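Local coordinates for protein arginase (PDB 2EF5) that probably hydrolyses L-arginine to L-ornithine and urea, using two manganese ions bound in each subunit, at residues 6-11 with 74-79; 68-73 with 148-153; 25-30 with 90-95; 101-106 with 257-262. One frame throughout, in Å; residues are numbered along the deposited sequence.

The four contacts show how an arginase stacks helices on a parallel eight-stranded sheet. Contacts 1, 3 and 4 draw on adjacent strands, 2-8, 87-93 and 255-261, with centres 9 to 12 Å apart. Contacts 1 and 4 lie on one face, beneath helices 66-81 and 99-107; contact 3 lies on the other, beneath helix 22-28. Contact 2, about 22 Å from contact 3 between centres, joins helix 66-81, shared with contact 1, to the outer helix 148-154. Along the chain, contact 2 crosses the other three, contacts 1 and 3 cross each other, and both 1 and 3 close before 4 opens. Sequence-distant elements are thereby tied into one layered domain carrying the manganese site.

Contact 1: 6-11 with 74-79. With LYS (lysine), chain K.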
# COMPACT_ATOMS: atom_id res chain seq x y z
N VAL A 6 42.13 -13.08 20.91
CA VAL A 6 42.31 -14.50 20.61
C VAL A 6 41.93 -14.76 19.17
O VAL A 6 40.94 -14.22 18.66
CB VAL A 6 41.46 -15.38 21.54
CG1 VAL A 6 39.99 -15.06 21.37
CG2 VAL A 6 41.72 -16.84 21.23
N GLY A 7 42.72 -15.59 18.49
CA GLY A 7 42.43 -15.89 17.10
C GLY A 7 41.86 -17.27 16.88
O GLY A 7 42.10 -18.20 17.65
N VAL A 8 41.08 -17.40 15.81
CA VAL A 8 40.48 -18.67 15.44
C VAL A 8 40.72 -18.83 13.93
O VAL A 8 39.91 -18.42 13.11
CB VAL A 8 38.96 -18.69 15.72
CG1 VAL A 8 38.40 -20.08 15.48
CG2 VAL A 8 38.70 -18.25 17.14
N PRO A 9 41.87 -19.42 13.56
CA PRO A 9 42.23 -19.62 12.15
C PRO A 9 41.42 -20.76 11.55
O PRO A 9 41.96 -21.77 11.12
CB PRO A 9 43.71 -19.93 12.23
CG PRO A 9 43.80 -20.72 13.49
CD PRO A 9 42.94 -19.92 14.44
N MET A 10 40.10 -20.58 11.53
CA MET A 10 39.19 -21.59 11.02
C MET A 10 38.69 -21.28 9.61
O MET A 10 38.22 -20.17 9.32
CB MET A 10 38.01 -21.71 11.99
CG MET A 10 36.99 -22.78 11.65
SD MET A 10 35.76 -22.89 12.97
CE MET A 10 34.67 -21.62 12.50
N ASP A 11 38.81 -22.27 8.75
CA ASP A 11 38.38 -22.17 7.36
C ASP A 11 37.85 -23.56 7.02
O ASP A 11 38.48 -24.33 6.29
CB ASP A 11 39.57 -21.85 6.46
CG ASP A 11 39.16 -21.51 5.04
OD1 ASP A 11 38.17 -22.09 4.55
OD2 ASP A 11 39.82 -20.66 4.42
N LEU A 74 33.83 -24.69 20.84
CA LEU A 74 33.66 -25.03 22.25
C LEU A 74 34.90 -24.62 23.05
O LEU A 74 34.79 -24.13 24.17
CB LEU A 74 33.40 -26.54 22.40
CG LEU A 74 32.87 -27.03 23.75
CD1 LEU A 74 31.63 -26.23 24.15
CD2 LEU A 74 32.55 -28.52 23.67
N VAL A 75 36.08 -24.83 22.47
CA VAL A 75 37.31 -24.44 23.14
C VAL A 75 37.31 -22.92 23.28
O VAL A 75 37.70 -22.38 24.32
CB VAL A 75 38.55 -24.87 22.32
CG1 VAL A 75 39.83 -24.32 22.94
CG2 VAL A 75 38.62 -26.39 22.25
N LEU A 76 36.85 -22.24 22.24
CA LEU A 76 36.77 -20.78 22.25
C LEU A 76 35.81 -20.31 23.34
O LEU A 76 36.14 -19.42 24.13
CB LEU A 76 36.31 -20.26 20.89
CG LEU A 76 36.03 -18.75 20.77
CD1 LEU A 76 37.31 -17.97 21.03
CD2 LEU A 76 35.50 -18.45 19.37
N LYS A 77 34.62 -20.90 23.38
CA LYS A 77 33.63 -20.54 24.38
C LYS A 77 34.21 -20.65 25.79
O LYS A 77 34.09 -19.73 26.60
CB LYS A 77 32.40 -21.44 24.26
CG LYS A 77 31.35 -21.24 25.34
CD LYS A 77 30.24 -22.27 25.22
CE LYS A 77 29.24 -22.16 26.36
NZ LYS A 77 28.18 -23.21 26.26
N GLU A 78 34.85 -21.78 26.07
CA GLU A 78 35.44 -22.02 27.38
C GLU A 78 36.55 -21.03 27.71
O GLU A 78 36.68 -20.58 28.85
CB GLU A 78 35.98 -23.44 27.46
CG GLU A 78 34.96 -24.49 27.07
CD GLU A 78 35.51 -25.89 27.12
OE1 GLU A 78 36.60 -26.13 26.56
OE2 GLU A 78 34.84 -26.76 27.71
N ARG A 79 37.35 -20.70 26.71
CA ARG A 79 38.45 -19.77 26.89
C ARG A 79 37.95 -18.38 27.27
O ARG A 79 38.51 -17.73 28.14
CB ARG A 79 39.29 -19.67 25.61
CG ARG A 79 40.49 -18.76 25.74
CD ARG A 79 41.62 -19.41 26.51
NE ARG A 79 42.48 -18.42 27.15
CZ ARG A 79 43.79 -18.56 27.32
NH1 ARG A 79 44.40 -19.66 26.89
NH2 ARG A 79 44.50 -17.61 27.93
N LYS K . 51.53 -16.37 10.13
CA LYS K . 50.44 -17.36 10.82
C LYS K . 51.29 -18.73 11.17
O LYS K . 51.36 -19.06 12.37
CB LYS K . 49.33 -17.52 9.67
CG LYS K . 47.70 -17.85 9.67
CD LYS K . 46.89 -18.60 8.59
CE LYS K . 45.67 -19.46 9.39
NZ LYS K . 45.68 -21.01 10.06
OXT LYS K . 51.85 -19.55 10.38
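L76 on helix 66-81 meets V6 and V8 of strand 2-8, a small example of how an alpha/beta domain seats a helix on its sheet. Both branches of the leucine take part. CD1 lies 4.0 Å from CG1 of V6, while CD2 of L76 comes to 3.9 Å from CG2 of V8; CD1 is scarcely farther from that same V8 methyl, so the fork of the leucine spans both valines. The two valines stand two residues apart and point the same way, toward the helix, as alternate residues of a strand do.

L76 places its CG anti to the backbone N (chi1 174°), which carries the fork off the helix and down onto the strand. Its side chain passes V8 at nearly a right angle and V6 more obliquely, and methyls do all the touching. V91 of the adjoining strand also packs against L76, V6 and V8, widening this apolar patch.

Just after V8 the chain turns at P9, the centre of an inverse gamma turn, and there CB of P9 lies 3.1 Å from NZ of a bound lysine molecule.

No hydrogen bond joins the two segments. Helix and strand are therefore held here by the fit and burial of three aliphatic side chains, a non-directional attraction that leaves the strand's backbone groups to pair with its neighbours in the sheet.

Contact 2: 68-73 with 148-153; sequences EIRAAA and PRLTEV
R70 stacks on R149 in a salt-bridge network that links two nearly parallel helices, 66-81 and 148-154. The local axes are 10.4 Å apart and diverge by 13°, and R70 enters the second helix as a knob into the hole formed by R149, L150, E152 and V153. CG of R70 is anti to the backbone N (chi1 180°) and the chain stays extended as far as NE, spanning the gap; near its base, CB rests on CD2 of L150.

The guanidinium planes of R70 and R149 are only 5° from parallel, with centres 3.5 Å apart. Their overlap is offset: NE of R70 lies over the centre of the R149 group, whereas CZ of R149 stands toward the rim of R70. R149 reaches this place by bending back at chi2 and chi3. V153 lies over the opposite face of the R70 guanidinium, which is thus sandwiched.

Like charges so close probably depend on nearby acids for compensation. E152 lies at the edge of R70, its carboxylate steeply turned to that plane, and E67 pairs with NE of R149. At the guanidinium edge, tilted slightly from the plane, NE of R70 also gives a somewhat bent hydrogen bond of 2.7 Å to the backbone O of R149.

One oxygen serves both arginines: E152 OE2 offers its anti lone pair to NH2 of R70 at 2.8 Å and makes a longer salt bridge, 3.3 Å, with NH1 of R149.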
# COMPACT_ATOMS: atom_id res chain seq x y z
N GLU A 68 34.00 -30.81 13.86
CA GLU A 68 35.28 -30.11 14.01
C GLU A 68 35.02 -28.66 14.38
O GLU A 68 35.74 -28.07 15.20
CB GLU A 68 36.09 -30.19 12.71
CG GLU A 68 36.59 -31.59 12.37
CD GLU A 68 35.61 -32.38 11.52
OE1 GLU A 68 34.41 -32.41 11.84
OE2 GLU A 68 36.07 -32.99 10.53
N ILE A 69 33.99 -28.07 13.78
CA ILE A 69 33.63 -26.70 14.06
C ILE A 69 33.15 -26.60 15.51
O ILE A 69 33.55 -25.71 16.25
CB ILE A 69 32.52 -26.21 13.11
CG1 ILE A 69 33.09 -26.11 11.69
CG2 ILE A 69 31.98 -24.88 13.57
CD1 ILE A 69 32.05 -25.81 10.62
N ARG A 70 32.29 -27.54 15.90
CA ARG A 70 31.76 -27.58 17.26
C ARG A 70 32.91 -27.66 18.28
O ARG A 70 32.92 -26.92 19.26
CB ARG A 70 30.84 -28.80 17.42
CG ARG A 70 30.22 -28.98 18.80
CD ARG A 70 29.37 -30.25 18.83
NE ARG A 70 28.52 -30.34 20.00
CZ ARG A 70 28.94 -30.62 21.23
NH1 ARG A 70 30.22 -30.85 21.46
NH2 ARG A 70 28.08 -30.68 22.23
N ALA A 71 33.87 -28.54 18.02
CA ALA A 71 35.01 -28.72 18.93
C ALA A 71 35.80 -27.42 19.11
O ALA A 71 36.07 -27.00 20.23
CB ALA A 71 35.92 -29.83 18.40
N ALA A 72 36.16 -26.78 18.00
CA ALA A 72 36.92 -25.54 18.06
C ALA A 72 36.13 -24.43 18.75
O ALA A 72 36.65 -23.76 19.64
CB ALA A 72 37.31 -25.10 16.65
N ALA A 73 34.88 -24.23 18.34
CA ALA A 73 34.03 -23.21 18.93
C ALA A 73 33.85 -23.43 20.43
O ALA A 73 33.73 -22.48 21.19
CB ALA A 73 32.68 -23.19 18.24
N PRO A 148 20.90 -29.72 16.35
CA PRO A 148 20.93 -29.94 17.80
C PRO A 148 22.35 -29.97 18.39
O PRO A 148 22.56 -29.47 19.50
CB PRO A 148 20.20 -31.27 17.97
CG PRO A 148 19.22 -31.25 16.84
CD PRO A 148 20.06 -30.74 15.69
N ARG A 149 23.31 -30.56 17.67
CA ARG A 149 24.71 -30.65 18.12
C ARG A 149 25.29 -29.27 18.36
O ARG A 149 26.23 -29.10 19.14
CB ARG A 149 25.60 -31.36 17.09
CG ARG A 149 25.61 -32.88 17.14
CD ARG A 149 26.14 -33.42 18.43
NE ARG A 149 27.58 -33.52 18.58
CZ ARG A 149 28.18 -33.74 19.73
NH1 ARG A 149 27.46 -33.87 20.82
NH2 ARG A 149 29.51 -33.82 19.81
N LEU A 150 24.74 -28.28 17.67
CA LEU A 150 25.23 -26.92 17.79
C LEU A 150 24.43 -26.07 18.77
O LEU A 150 25.00 -25.39 19.62
CB LEU A 150 25.25 -26.26 16.41
CG LEU A 150 26.13 -26.94 15.36
CD1 LEU A 150 26.01 -26.19 14.04
CD2 LEU A 150 27.58 -26.96 15.83
N THR A 151 23.11 -26.12 18.64
CA THR A 151 22.25 -25.33 19.52
C THR A 151 22.35 -25.77 20.98
O THR A 151 22.23 -24.93 21.88
CB THR A 151 20.78 -25.41 19.07
OG1 THR A 151 20.35 -26.78 19.06
CG2 THR A 151 20.61 -24.82 17.67
N GLU A 152 22.58 -27.06 21.22
CA GLU A 152 22.67 -27.56 22.59
C GLU A 152 23.77 -26.90 23.40
O GLU A 152 23.65 -26.75 24.61
CB GLU A 152 22.86 -29.08 22.61
CG GLU A 152 24.07 -29.60 21.85
CD GLU A 152 24.25 -31.10 21.99
OE1 GLU A 152 23.23 -31.82 22.07
OE2 GLU A 152 25.41 -31.57 22.01
N VAL A 153 24.86 -26.50 22.74
CA VAL A 153 25.95 -25.87 23.46
C VAL A 153 26.22 -24.41 23.09
O VAL A 153 26.97 -23.73 23.79
CB VAL A 153 27.27 -26.66 23.28
CG1 VAL A 153 27.16 -28.02 23.97
CG2 VAL A 153 27.57 -26.84 21.80

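Contact 3: 25-30 with 90-95; sequences ALRYAR and IVLGGD
L92 on strand 87-93 is met by two successive residues of helix 22-28, L26 and R27, and illustrates how one leucine can serve two kinds of contact at once.

The first kind is purely apolar. L26 and L92 extend toward each other and slide past side by side in opposite directions, bringing CD1 of L26 to 4.0 Å from CB of L92 and to 4.1 Å from its CD2. The L26 methyl thus lies alongside the stem and one branch of its partner.

The second kind pairs an aliphatic branch with a charged chain. With CG anti to its carbonyl carbon (chi1 -46°), L92 holds its fork out toward the helix, and the remaining branch, CD1, lies 3.9 Å from CG of R27. R27 runs extended from CG to NE and doubles as a cover, since the same CD1 sits over the centre of one guanidinium face, 4.2 Å above its plane.

The polar edge of that guanidinium is engaged by other partners: NE forms a salt bridge with D44 and NH1 one with D47, which hold the group in place over the methyl. No hydrogen bond passes between 25-30 and 90-95 themselves.

Strand 87-93 runs between strands 2-8 and 255-261, and L260 of the latter touches both L26 and L92. Helix 272-284 packs beside L26 through A274 and V278, while the acids that grip R27 come from strand 41-47 at the sheet's edge.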
# COMPACT_ATOMS: atom_id res chain seq x y z
N ALA A 25 46.68 -11.81 9.54
CA ALA A 25 46.56 -10.56 8.79
C ALA A 25 46.14 -9.43 9.72
O ALA A 25 46.67 -8.32 9.64
CB ALA A 25 45.53 -10.72 7.66
N LEU A 26 45.18 -9.71 10.60
CA LEU A 26 44.71 -8.71 11.55
C LEU A 26 45.81 -8.33 12.54
O LEU A 26 45.97 -7.15 12.89
CB LEU A 26 43.47 -9.24 12.28
CG LEU A 26 42.23 -9.24 11.37
CD1 LEU A 26 41.18 -10.19 11.91
CD2 LEU A 26 41.70 -7.81 11.27
N ARG A 27 46.58 -9.32 13.00
CA ARG A 27 47.67 -9.02 13.92
C ARG A 27 48.71 -8.19 13.18
O ARG A 27 49.24 -7.23 13.73
CB ARG A 27 48.32 -10.31 14.45
CG ARG A 27 47.46 -11.09 15.42
CD ARG A 27 48.21 -12.32 15.94
NE ARG A 27 47.53 -12.95 17.08
CZ ARG A 27 46.70 -13.99 16.99
NH1 ARG A 27 46.44 -14.55 15.81
NH2 ARG A 27 46.14 -14.48 18.09
N TYR A 28 49.01 -8.56 11.93
CA TYR A 28 49.98 -7.82 11.14
C TYR A 28 49.53 -6.38 10.89
O TYR A 28 50.36 -5.52 10.62
CB TYR A 28 50.26 -8.53 9.81
CG TYR A 28 51.36 -9.56 9.93
CD1 TYR A 28 52.65 -9.19 10.32
CD2 TYR A 28 51.11 -10.92 9.70
CE1 TYR A 28 53.66 -10.14 10.47
CE2 TYR A 28 52.11 -11.88 9.85
CZ TYR A 28 53.38 -11.48 10.24
OH TYR A 28 54.39 -12.40 10.42
N ALA A 29 48.23 -6.12 10.98
CA ALA A 29 47.72 -4.77 10.80
C ALA A 29 47.92 -3.97 12.11
O ALA A 29 47.38 -2.87 12.27
CB ALA A 29 46.25 -4.80 10.41
N ARG A 30 48.69 -4.54 13.03
CA ARG A 30 49.01 -3.92 14.31
C ARG A 30 47.81 -3.59 15.20
O ARG A 30 47.76 -2.54 15.83
CB ARG A 30 49.85 -2.66 14.08
CG ARG A 30 51.08 -2.91 13.21
CD ARG A 30 51.92 -1.66 13.02
NE ARG A 30 52.49 -1.19 14.27
CZ ARG A 30 52.09 -0.11 14.93
NH1 ARG A 30 51.10 0.64 14.46
NH2 ARG A 30 52.67 0.22 16.08
N ILE A 90 38.36 -9.71 22.09
CA ILE A 90 38.28 -9.46 20.66
C ILE A 90 38.72 -10.76 20.01
O ILE A 90 39.85 -11.21 20.20
CB ILE A 90 39.23 -8.36 20.18
CG1 ILE A 90 38.86 -7.02 20.83
CG2 ILE A 90 39.16 -8.25 18.66
CD1 ILE A 90 39.80 -5.88 20.44
N VAL A 91 37.82 -11.37 19.24
CA VAL A 91 38.13 -12.62 18.58
C VAL A 91 38.40 -12.38 17.10
O VAL A 91 37.57 -11.83 16.39
CB VAL A 91 36.95 -13.61 18.74
CG1 VAL A 91 37.32 -14.96 18.12
CG2 VAL A 91 36.60 -13.76 20.22
N LEU A 92 39.58 -12.78 16.66
CA LEU A 92 40.01 -12.62 15.28
C LEU A 92 39.67 -13.91 14.58
O LEU A 92 40.03 -14.99 15.03
CB LEU A 92 41.52 -12.42 15.19
CG LEU A 92 42.11 -11.41 16.18
CD1 LEU A 92 43.61 -11.31 15.97
CD2 LEU A 92 41.45 -10.04 15.99
N GLY A 93 38.99 -13.81 13.46
CA GLY A 93 38.65 -15.06 12.84
C GLY A 93 38.83 -15.29 11.38
O GLY A 93 39.35 -14.47 10.61
N GLY A 94 38.43 -16.50 11.04
CA GLY A 94 38.40 -16.98 9.69
C GLY A 94 36.89 -17.01 9.62
O GLY A 94 36.26 -15.95 9.73
N ASP A 95 36.31 -18.20 9.51
CA ASP A 95 34.87 -18.38 9.42
C ASP A 95 34.06 -17.68 10.50
O ASP A 95 34.45 -17.69 11.67
CB ASP A 95 34.49 -19.86 9.48
CG ASP A 95 35.15 -20.68 8.40
OD1 ASP A 95 35.27 -20.18 7.27
OD2 ASP A 95 35.53 -21.84 8.69

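Contact 4: 101-106 with 257-262; sequences GSVAGA and SLDLVE
S102 and D259 form the tight end of this contact, where helix 99-107 runs almost antiparallel to strand 255-261 (170° between their local directions, axes 9.3 Å apart). The serine hydroxyl donates a hydrogen bond of 2.9 Å from OG to OD1 of D259. It approaches on the syn side of the carboxylate but 33° out of its plane, and OG is also 3.1 Å from OD2, so it hangs over the mouth of the group more than it points at one oxygen. CB of S102 lies 3.3 Å from OD1 of D259. Beside this bond, CG2 of V103 only grazes OD2 of D259 at 4.4 Å.

The other end is looser. One helical turn on, CB of A106 merely rests against S257, 3.7 Å from its OG and 3.8 Å from its CB, with no bond between them. Neither end opens to solvent, for every touching residue is buried; the contrast is between a polar grip and simple packing.

The carboxylate has further support, since OD2 accepts hydrogen bonds from S99 and S215. This buried acid is thus held by three serine hydroxyls, with its side chain about 5 Å from that of the manganese ligand H96. The strand lies inside the sheet, between 87-93 and 212-217, and V91 of the former packs against both S102 and D259. Helix 99-107 lies over this face, while helix 272-284 backs the other through L258 and L260.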
# COMPACT_ATOMS: atom_id res chain seq x y z
N GLY A 101 30.80 -19.82 19.30
CA GLY A 101 31.56 -19.95 20.53
C GLY A 101 31.89 -18.62 21.18
O GLY A 101 31.88 -18.51 22.41
N SER A 102 32.18 -17.59 20.38
CA SER A 102 32.54 -16.29 20.94
C SER A 102 31.38 -15.63 21.67
O SER A 102 31.55 -15.15 22.79
CB SER A 102 33.09 -15.35 19.87
OG SER A 102 32.10 -14.96 18.94
N VAL A 103 30.20 -15.61 21.05
CA VAL A 103 29.04 -14.99 21.67
C VAL A 103 28.61 -15.74 22.93
O VAL A 103 28.41 -15.14 23.98
CB VAL A 103 27.84 -14.90 20.69
CG1 VAL A 103 26.63 -14.29 21.39
CG2 VAL A 103 28.22 -14.05 19.49
N ALA A 104 28.49 -17.06 22.82
CA ALA A 104 28.10 -17.90 23.95
C ALA A 104 29.10 -17.76 25.09
O ALA A 104 28.72 -17.70 26.25
CB ALA A 104 28.00 -19.36 23.51
N GLY A 105 30.38 -17.70 24.74
CA GLY A 105 31.41 -17.58 25.75
C GLY A 105 31.46 -16.20 26.38
O GLY A 105 31.51 -16.08 27.60
N ALA A 106 31.42 -15.16 25.55
CA ALA A 106 31.47 -13.77 26.03
C ALA A 106 30.21 -13.35 26.79
O ALA A 106 30.25 -12.41 27.58
CB ALA A 106 31.71 -12.82 24.85
N SER A 257 32.11 -6.97 23.93
CA SER A 257 32.91 -7.95 23.19
C SER A 257 32.82 -7.73 21.69
O SER A 257 31.85 -7.16 21.19
CB SER A 257 32.46 -9.37 23.56
OG SER A 257 31.05 -9.50 23.43
N LEU A 258 33.82 -8.21 20.96
CA LEU A 258 33.86 -7.99 19.52
C LEU A 258 34.49 -9.12 18.71
O LEU A 258 35.49 -9.69 19.12
CB LEU A 258 34.66 -6.70 19.25
CG LEU A 258 35.13 -6.41 17.83
CD1 LEU A 258 33.95 -5.97 16.99
CD2 LEU A 258 36.20 -5.33 17.83
N ASP A 259 33.89 -9.42 17.55
CA ASP A 259 34.47 -10.41 16.64
C ASP A 259 34.87 -9.64 15.38
O ASP A 259 34.12 -8.78 14.92
CB ASP A 259 33.47 -11.48 16.17
CG ASP A 259 32.77 -12.20 17.31
OD1 ASP A 259 33.40 -12.47 18.35
OD2 ASP A 259 31.58 -12.51 17.14
N LEU A 260 36.04 -9.96 14.83
CA LEU A 260 36.52 -9.36 13.59
C LEU A 260 36.72 -10.59 12.72
O LEU A 260 37.73 -11.28 12.84
CB LEU A 260 37.85 -8.63 13.82
CG LEU A 260 37.83 -7.42 14.75
CD1 LEU A 260 39.24 -6.87 14.88
CD2 LEU A 260 36.88 -6.35 14.20
N VAL A 261 35.76 -10.87 11.85
CA VAL A 261 35.81 -12.07 11.04
C VAL A 261 35.82 -11.93 9.53
O VAL A 261 35.65 -10.85 8.98
CB VAL A 261 34.60 -12.99 11.39
CG1 VAL A 261 34.57 -13.29 12.89
CG2 VAL A 261 33.30 -12.31 10.97
N GLU A 262 36.01 -13.08 8.88
CA GLU A 262 36.01 -13.22 7.43
C GLU A 262 37.08 -12.47 6.62
O GLU A 262 36.92 -12.27 5.42
CB GLU A 262 34.61 -12.89 6.90
CG GLU A 262 33.51 -13.85 7.39
CD GLU A 262 33.54 -15.21 6.69
OE1 GLU A 262 33.76 -15.24 5.47
OE2 GLU A 262 33.32 -16.25 7.36